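Local coordinates for protein UDP-N-Acetylglucosamine 2-Epimerase (Thermus thermophilus, PDB 1V4V) that probably interconverts UDP-N-acetylglucosamine and UDP-N-acetylmannosamine by inverting the configuration at C2 of the sugar, at residues L195-H206 with H230-H238. Sequence-based numbering, arbitrary orientation.
Sequences LPEGPYVTVTMH and HLTFVYPVH
Val201 N bonds to Thr232 O at 3.0 Å in a parallel strand pair, 200-203 beside 232-236, joined by helix 214-227 in a beta-alpha-beta unit of one Rossmann-like domain of this GT-B fold. The ladder alternates: Thr232 N gives to Pro199 O, Val201 N to Thr232 O, Val234 N to Val201 O, and Val203 N to Val234 O at 2.7 Å. The packing is tight on the face where Val201 and Phe233 lie side by side: Val201 CB is 3.6 Å from Phe233 CD2, and the Phe233 ring also meets that of Phe257. Farther along, Tyr235 has CG anti to its backbone N (chi1 -179°), which brings the ring under Val203 CG1, 4.1 Å from the ring centroid; Val237 CG2 closes the opposite face. Met205, a selenomethionine, crosses the phenol end at about a right angle and packs on helix 214-227.

The N-terminal end is looser. Before the strand, the largely exposed loop 196-199 passes Thr232, with Pro196 crossing it at about a right angle, and water 1 bridges the segments, hydrogen-bonded to Thr232 OG1, Glu197 O and His230 O. Tyr200 OH fastens this loop through Pro196 O, and Gly198 CA sits over the centre of the Tyr200 ring. At the opposite, C-terminal end, the partly exposed His206 and His238 pack closely in an offset stack, planes 10° apart, with His238 CE1 3.3 Å from His206 CG.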
ATOM      1  N   LEU A 195      29.260 -15.668  38.263  1.00 37.31           N
ATOM      2  CA  LEU A 195      30.394 -14.953  37.690  1.00 36.12           C
ATOM      3  C   LEU A 195      31.287 -14.407  38.793  1.00 35.86           C
ATOM      4  O   LEU A 195      30.825 -14.126  39.898  1.00 35.36           O
ATOM      5  CB  LEU A 195      29.918 -13.780  36.827  1.00 34.13           C
ATOM      6  CG  LEU A 195      29.225 -14.083  35.500  1.00 34.17           C
ATOM      7  CD1 LEU A 195      28.823 -12.772  34.839  1.00 33.59           C
ATOM      8  CD2 LEU A 195      30.166 -14.881  34.599  1.00 35.43           C
ATOM      9  N   PRO A 196      32.588 -14.268  38.511  1.00 35.97           N
ATOM     10  CA  PRO A 196      33.504 -13.733  39.522  1.00 35.58           C
ATOM     11  C   PRO A 196      33.181 -12.248  39.651  1.00 34.47           C
ATOM     12  O   PRO A 196      32.433 -11.707  38.840  1.00 33.78           O
ATOM     13  CB  PRO A 196      34.879 -13.948  38.893  1.00 36.44           C
ATOM     14  CG  PRO A 196      34.670 -15.117  37.972  1.00 37.67           C
ATOM     15  CD  PRO A 196      33.331 -14.809  37.360  1.00 35.95           C
ATOM     16  N   GLU A 197      33.736 -11.594  40.662  1.00 32.44           N
ATOM     17  CA  GLU A 197      33.519 -10.167  40.848  1.00 32.00           C
ATOM     18  C   GLU A 197      34.097  -9.436  39.628  1.00 29.83           C
ATOM     19  O   GLU A 197      35.132  -9.837  39.105  1.00 29.97           O
ATOM     20  CB  GLU A 197      34.225  -9.701  42.127  1.00 32.76           C
ATOM     21  CG  GLU A 197      34.415  -8.203  42.247  1.00 35.32           C
ATOM     22  CD  GLU A 197      35.099  -7.808  43.548  1.00 35.67           C
ATOM     23  OE1 GLU A 197      34.390  -7.562  44.543  1.00 35.52           O
ATOM     24  OE2 GLU A 197      36.347  -7.757  43.577  1.00 36.68           O
ATOM     25  N   GLY A 198      33.423  -8.381  39.181  1.00 30.25           N
ATOM     26  CA  GLY A 198      33.895  -7.621  38.031  1.00 30.16           C
ATOM     27  C   GLY A 198      35.150  -6.815  38.319  1.00 29.45           C
ATOM     28  O   GLY A 198      35.780  -7.016  39.359  1.00 33.53           O
ATOM     29  N   PRO A 199      35.532  -5.869  37.444  1.00 25.91           N
ATOM     30  CA  PRO A 199      34.882  -5.473  36.186  1.00 24.29           C
ATOM     31  C   PRO A 199      34.915  -6.561  35.116  1.00 22.44           C
ATOM     32  O   PRO A 199      35.713  -7.501  35.186  1.00 20.05           O
ATOM     33  CB  PRO A 199      35.683  -4.243  35.751  1.00 24.89           C
ATOM     34  CG  PRO A 199      36.274  -3.729  37.034  1.00 29.78           C
ATOM     35  CD  PRO A 199      36.685  -4.998  37.721  1.00 25.96           C
ATOM     36  N   TYR A 200      34.064  -6.402  34.105  1.00 20.16           N
ATOM     37  CA  TYR A 200      33.977  -7.373  33.024  1.00 19.33           C
ATOM     38  C   TYR A 200      34.215  -6.793  31.642  1.00 17.69           C
ATOM     39  O   TYR A 200      34.046  -5.596  31.414  1.00 19.32           O
ATOM     40  CB  TYR A 200      32.591  -8.015  32.982  1.00 20.19           C
ATOM     41  CG  TYR A 200      32.082  -8.526  34.308  1.00 21.98           C
ATOM     42  CD1 TYR A 200      31.098  -7.828  35.011  1.00 24.17           C
ATOM     43  CD2 TYR A 200      32.564  -9.715  34.849  1.00 23.64           C
ATOM     44  CE1 TYR A 200      30.603  -8.306  36.222  1.00 27.56           C
ATOM     45  CE2 TYR A 200      32.079 -10.203  36.064  1.00 25.22           C
ATOM     46  CZ  TYR A 200      31.098  -9.494  36.741  1.00 27.84           C
ATOM     47  OH  TYR A 200      30.606  -9.977  37.932  1.00 31.46           O
ATOM     48  N   VAL A 201      34.616  -7.680  30.738  1.00 17.89           N
ATOM     49  CA  VAL A 201      34.793  -7.366  29.328  1.00 17.43           C
ATOM     50  C   VAL A 201      34.001  -8.489  28.669  1.00 18.38           C
ATOM     51  O   VAL A 201      34.272  -9.664  28.919  1.00 19.80           O
ATOM     52  CB  VAL A 201      36.263  -7.467  28.858  1.00 17.78           C
ATOM     53  CG1 VAL A 201      36.323  -7.364  27.337  1.00 18.05           C
ATOM     54  CG2 VAL A 201      37.091  -6.341  29.482  1.00 19.38           C
ATOM     55  N   THR A 202      33.006  -8.140  27.861  1.00 18.84           N
ATOM     56  CA  THR A 202      32.219  -9.168  27.190  1.00 20.21           C
ATOM     57  C   THR A 202      32.858  -9.467  25.851  1.00 21.17           C
ATOM     58  O   THR A 202      33.249  -8.554  25.120  1.00 19.76           O
ATOM     59  CB  THR A 202      30.758  -8.721  26.971  1.00 20.53           C
ATOM     60  OG1 THR A 202      30.112  -8.542  28.237  1.00 23.25           O
ATOM     61  CG2 THR A 202      29.990  -9.777  26.168  1.00 20.06           C
ATOM     62  N   VAL A 203      32.994 -10.755  25.549  1.00 20.68           N
ATOM     63  CA  VAL A 203      33.591 -11.182  24.290  1.00 20.95           C
ATOM     64  C   VAL A 203      32.617 -12.026  23.487  1.00 24.54           C
ATOM     65  O   VAL A 203      31.917 -12.882  24.041  1.00 23.33           O
ATOM     66  CB  VAL A 203      34.875 -12.010  24.521  1.00 21.76           C
ATOM     67  CG1 VAL A 203      35.394 -12.541  23.192  1.00 23.00           C
ATOM     68  CG2 VAL A 203      35.943 -11.160  25.198  1.00 21.40           C
ATOM     69  N   THR A 204      32.595 -11.778  22.180  1.00 26.98           N
ATOM     70  CA  THR A 204      31.730 -12.502  21.253  1.00 32.94           C
ATOM     71  C   THR A 204      32.407 -12.641  19.877  1.00 35.75           C
ATOM     72  O   THR A 204      32.816 -11.650  19.259  1.00 35.38           O
ATOM     73  CB  THR A 204      30.362 -11.781  21.098  1.00 36.57           C
ATOM     74  OG1 THR A 204      29.380 -12.450  21.898  1.00 37.06           O
ATOM     75  CG2 THR A 204      29.907 -11.738  19.647  1.00 39.01           C
HETATM   76  N   MSE A 205      32.575 -13.878  19.416  1.00 37.08           N
HETATM   77  CA  MSE A 205      33.176 -14.136  18.092  1.00 38.58           C
HETATM   78  C   MSE A 205      32.378 -15.231  17.407  1.00 41.68           C
HETATM   79  O   MSE A 205      32.314 -16.361  17.906  1.00 42.65           O
HETATM   80  CB  MSE A 205      34.630 -14.598  18.297  0.50 37.07           C
HETATM   81  CG  MSE A 205      35.613 -13.490  18.751  0.50 35.71           C
HETATM   82 SE   MSE A 205      37.454 -13.965  18.431  0.50 33.87          SE
HETATM   83  CE  MSE A 205      37.615 -15.231  19.829  0.50 31.43           C
ATOM     84  N   HIS A 206      31.754 -14.914  16.279  1.00 45.31           N
ATOM     85  CA  HIS A 206      30.966 -15.912  15.554  1.00 48.36           C
ATOM     86  C   HIS A 206      30.723 -15.613  14.076  1.00 48.40           C
ATOM     87  O   HIS A 206      29.934 -16.309  13.435  1.00 49.36           O
ATOM     88  CB  HIS A 206      29.606 -16.133  16.224  1.00 50.25           C
ATOM     89  CG  HIS A 206      28.694 -14.948  16.138  1.00 53.05           C
ATOM     90  ND1 HIS A 206      27.551 -14.940  15.366  1.00 54.66           N
ATOM     91  CD2 HIS A 206      28.758 -13.728  16.723  1.00 54.63           C
ATOM     92  CE1 HIS A 206      26.950 -13.769  15.482  1.00 55.62           C
ATOM     93  NE2 HIS A 206      27.662 -13.016  16.301  1.00 55.18           N
ATOM     94  N   HIS A 230      43.044  -8.345  36.630  1.00 21.82           N
ATOM     95  CA  HIS A 230      41.939  -7.867  37.458  1.00 23.24           C
ATOM     96  C   HIS A 230      40.607  -7.775  36.731  1.00 22.03           C
ATOM     97  O   HIS A 230      39.587  -7.448  37.339  1.00 22.55           O
ATOM     98  CB  HIS A 230      42.280  -6.503  38.063  1.00 26.32           C
ATOM     99  CG  HIS A 230      43.455  -6.531  38.985  1.00 30.23           C
ATOM    100  ND1 HIS A 230      43.567  -7.440  40.017  1.00 32.50           N
ATOM    101  CD2 HIS A 230      44.564  -5.759  39.044  1.00 29.68           C
ATOM    102  CE1 HIS A 230      44.692  -7.226  40.667  1.00 31.69           C
ATOM    103  NE2 HIS A 230      45.319  -6.210  40.098  1.00 31.73           N
ATOM    104  N   LEU A 231      40.616  -8.047  35.429  1.00 22.14           N
ATOM    105  CA  LEU A 231      39.392  -8.013  34.639  1.00 19.68           C
ATOM    106  C   LEU A 231      38.952  -9.432  34.337  1.00 19.15           C
ATOM    107  O   LEU A 231      39.777 -10.328  34.204  1.00 20.48           O
ATOM    108  CB  LEU A 231      39.623  -7.297  33.301  1.00 19.52           C
ATOM    109  CG  LEU A 231      40.164  -5.873  33.333  1.00 21.00           C
ATOM    110  CD1 LEU A 231      40.229  -5.332  31.901  1.00 21.29           C
ATOM    111  CD2 LEU A 231      39.270  -5.007  34.186  1.00 23.10           C
ATOM    112  N   THR A 232      37.646  -9.636  34.221  1.00 19.44           N
ATOM    113  CA  THR A 232      37.135 -10.954  33.884  1.00 19.51           C
ATOM    114  C   THR A 232      36.511 -10.874  32.501  1.00 19.47           C
ATOM    115  O   THR A 232      35.622 -10.064  32.265  1.00 18.55           O
ATOM    116  CB  THR A 232      36.089 -11.426  34.882  1.00 23.32           C
ATOM    117  OG1 THR A 232      36.705 -11.573  36.168  1.00 23.79           O
ATOM    118  CG2 THR A 232      35.501 -12.769  34.436  1.00 21.64           C
ATOM    119  N   PHE A 233      36.998 -11.712  31.593  1.00 19.00           N
ATOM    120  CA  PHE A 233      36.505 -11.743  30.218  1.00 19.54           C
ATOM    121  C   PHE A 233      35.439 -12.820  30.085  1.00 20.11           C
ATOM    122  O   PHE A 233      35.722 -14.005  30.241  1.00 21.40           O
ATOM    123  CB  PHE A 233      37.677 -11.997  29.259  1.00 18.59           C
ATOM    124  CG  PHE A 233      38.721 -10.905  29.288  1.00 18.19           C
ATOM    125  CD1 PHE A 233      39.604 -10.795  30.360  1.00 18.58           C
ATOM    126  CD2 PHE A 233      38.765  -9.941  28.280  1.00 18.28           C
ATOM    127  CE1 PHE A 233      40.515  -9.742  30.439  1.00 19.57           C
ATOM    128  CE2 PHE A 233      39.669  -8.880  28.341  1.00 17.71           C
ATOM    129  CZ  PHE A 233      40.551  -8.776  29.427  1.00 19.71           C
ATOM    130  N   VAL A 234      34.212 -12.388  29.806  1.00 20.76           N
ATOM    131  CA  VAL A 234      33.079 -13.301  29.680  1.00 21.17           C
ATOM    132  C   VAL A 234      32.729 -13.508  28.219  1.00 21.51           C
ATOM    133  O   VAL A 234      32.372 -12.566  27.508  1.00 21.65           O
ATOM    134  CB  VAL A 234      31.868 -12.763  30.451  1.00 20.84           C
ATOM    135  CG1 VAL A 234      30.742 -13.790  30.432  1.00 21.00           C
ATOM    136  CG2 VAL A 234      32.281 -12.449  31.887  1.00 21.78           C
ATOM    137  N   TYR A 235      32.811 -14.766  27.795  1.00 21.65           N
ATOM    138  CA  TYR A 235      32.594 -15.147  26.413  1.00 22.36           C
ATOM    139  C   TYR A 235      31.542 -16.241  26.189  1.00 23.94           C
ATOM    140  O   TYR A 235      31.819 -17.421  26.396  1.00 26.84           O
ATOM    141  CB  TYR A 235      33.955 -15.591  25.857  1.00 21.08           C
ATOM    142  CG  TYR A 235      34.033 -16.023  24.405  1.00 21.73           C
ATOM    143  CD1 TYR A 235      32.962 -15.865  23.529  1.00 19.23           C
ATOM    144  CD2 TYR A 235      35.220 -16.565  23.901  1.00 21.44           C
ATOM    145  CE1 TYR A 235      33.071 -16.234  22.182  1.00 22.80           C
ATOM    146  CE2 TYR A 235      35.338 -16.936  22.565  1.00 22.83           C
ATOM    147  CZ  TYR A 235      34.267 -16.768  21.712  1.00 22.72           C
ATOM    148  OH  TYR A 235      34.402 -17.114  20.391  1.00 24.50           O
ATOM    149  N   PRO A 236      30.320 -15.857  25.784  1.00 26.06           N
ATOM    150  CA  PRO A 236      29.270 -16.852  25.528  1.00 27.65           C
ATOM    151  C   PRO A 236      29.618 -17.412  24.148  1.00 27.44           C
ATOM    152  O   PRO A 236      29.398 -16.751  23.136  1.00 29.28           O
ATOM    153  CB  PRO A 236      27.990 -16.016  25.498  1.00 27.92           C
ATOM    154  CG  PRO A 236      28.346 -14.786  26.308  1.00 28.91           C
ATOM    155  CD  PRO A 236      29.748 -14.503  25.838  1.00 25.58           C
ATOM    156  N   VAL A 237      30.182 -18.614  24.109  1.00 27.95           N
ATOM    157  CA  VAL A 237      30.596 -19.218  22.846  1.00 27.61           C
ATOM    158  C   VAL A 237      29.478 -19.918  22.080  1.00 29.86           C
ATOM    159  O   VAL A 237      28.737 -20.721  22.646  1.00 30.19           O
ATOM    160  CB  VAL A 237      31.731 -20.237  23.081  1.00 26.14           C
ATOM    161  CG1 VAL A 237      32.332 -20.675  21.751  1.00 26.11           C
ATOM    162  CG2 VAL A 237      32.788 -19.634  23.980  1.00 27.12           C
ATOM    163  N   HIS A 238      29.360 -19.624  20.788  1.00 30.75           N
ATOM    164  CA  HIS A 238      28.330 -20.270  19.982  1.00 34.56           C
ATOM    165  C   HIS A 238      28.508 -21.791  19.974  1.00 34.67           C
ATOM    166  O   HIS A 238      29.621 -22.299  20.131  1.00 29.71           O
ATOM    167  CB  HIS A 238      28.335 -19.721  18.554  1.00 39.75           C
ATOM    168  CG  HIS A 238      27.583 -18.433  18.408  1.00 44.95           C
ATOM    169  ND1 HIS A 238      28.042 -17.242  18.930  1.00 47.52           N
ATOM    170  CD2 HIS A 238      26.382 -18.163  17.847  1.00 46.99           C
ATOM    171  CE1 HIS A 238      27.151 -16.293  18.698  1.00 47.60           C
ATOM    172  NE2 HIS A 238      26.136 -16.824  18.043  1.00 48.35           N
TER
HETATM  173  O   HOH W   1      37.064  -9.175  37.370  1.00 31.41           O
HETATM  174  O   HOH W   2      30.133 -15.576  20.456  1.00 35.95           O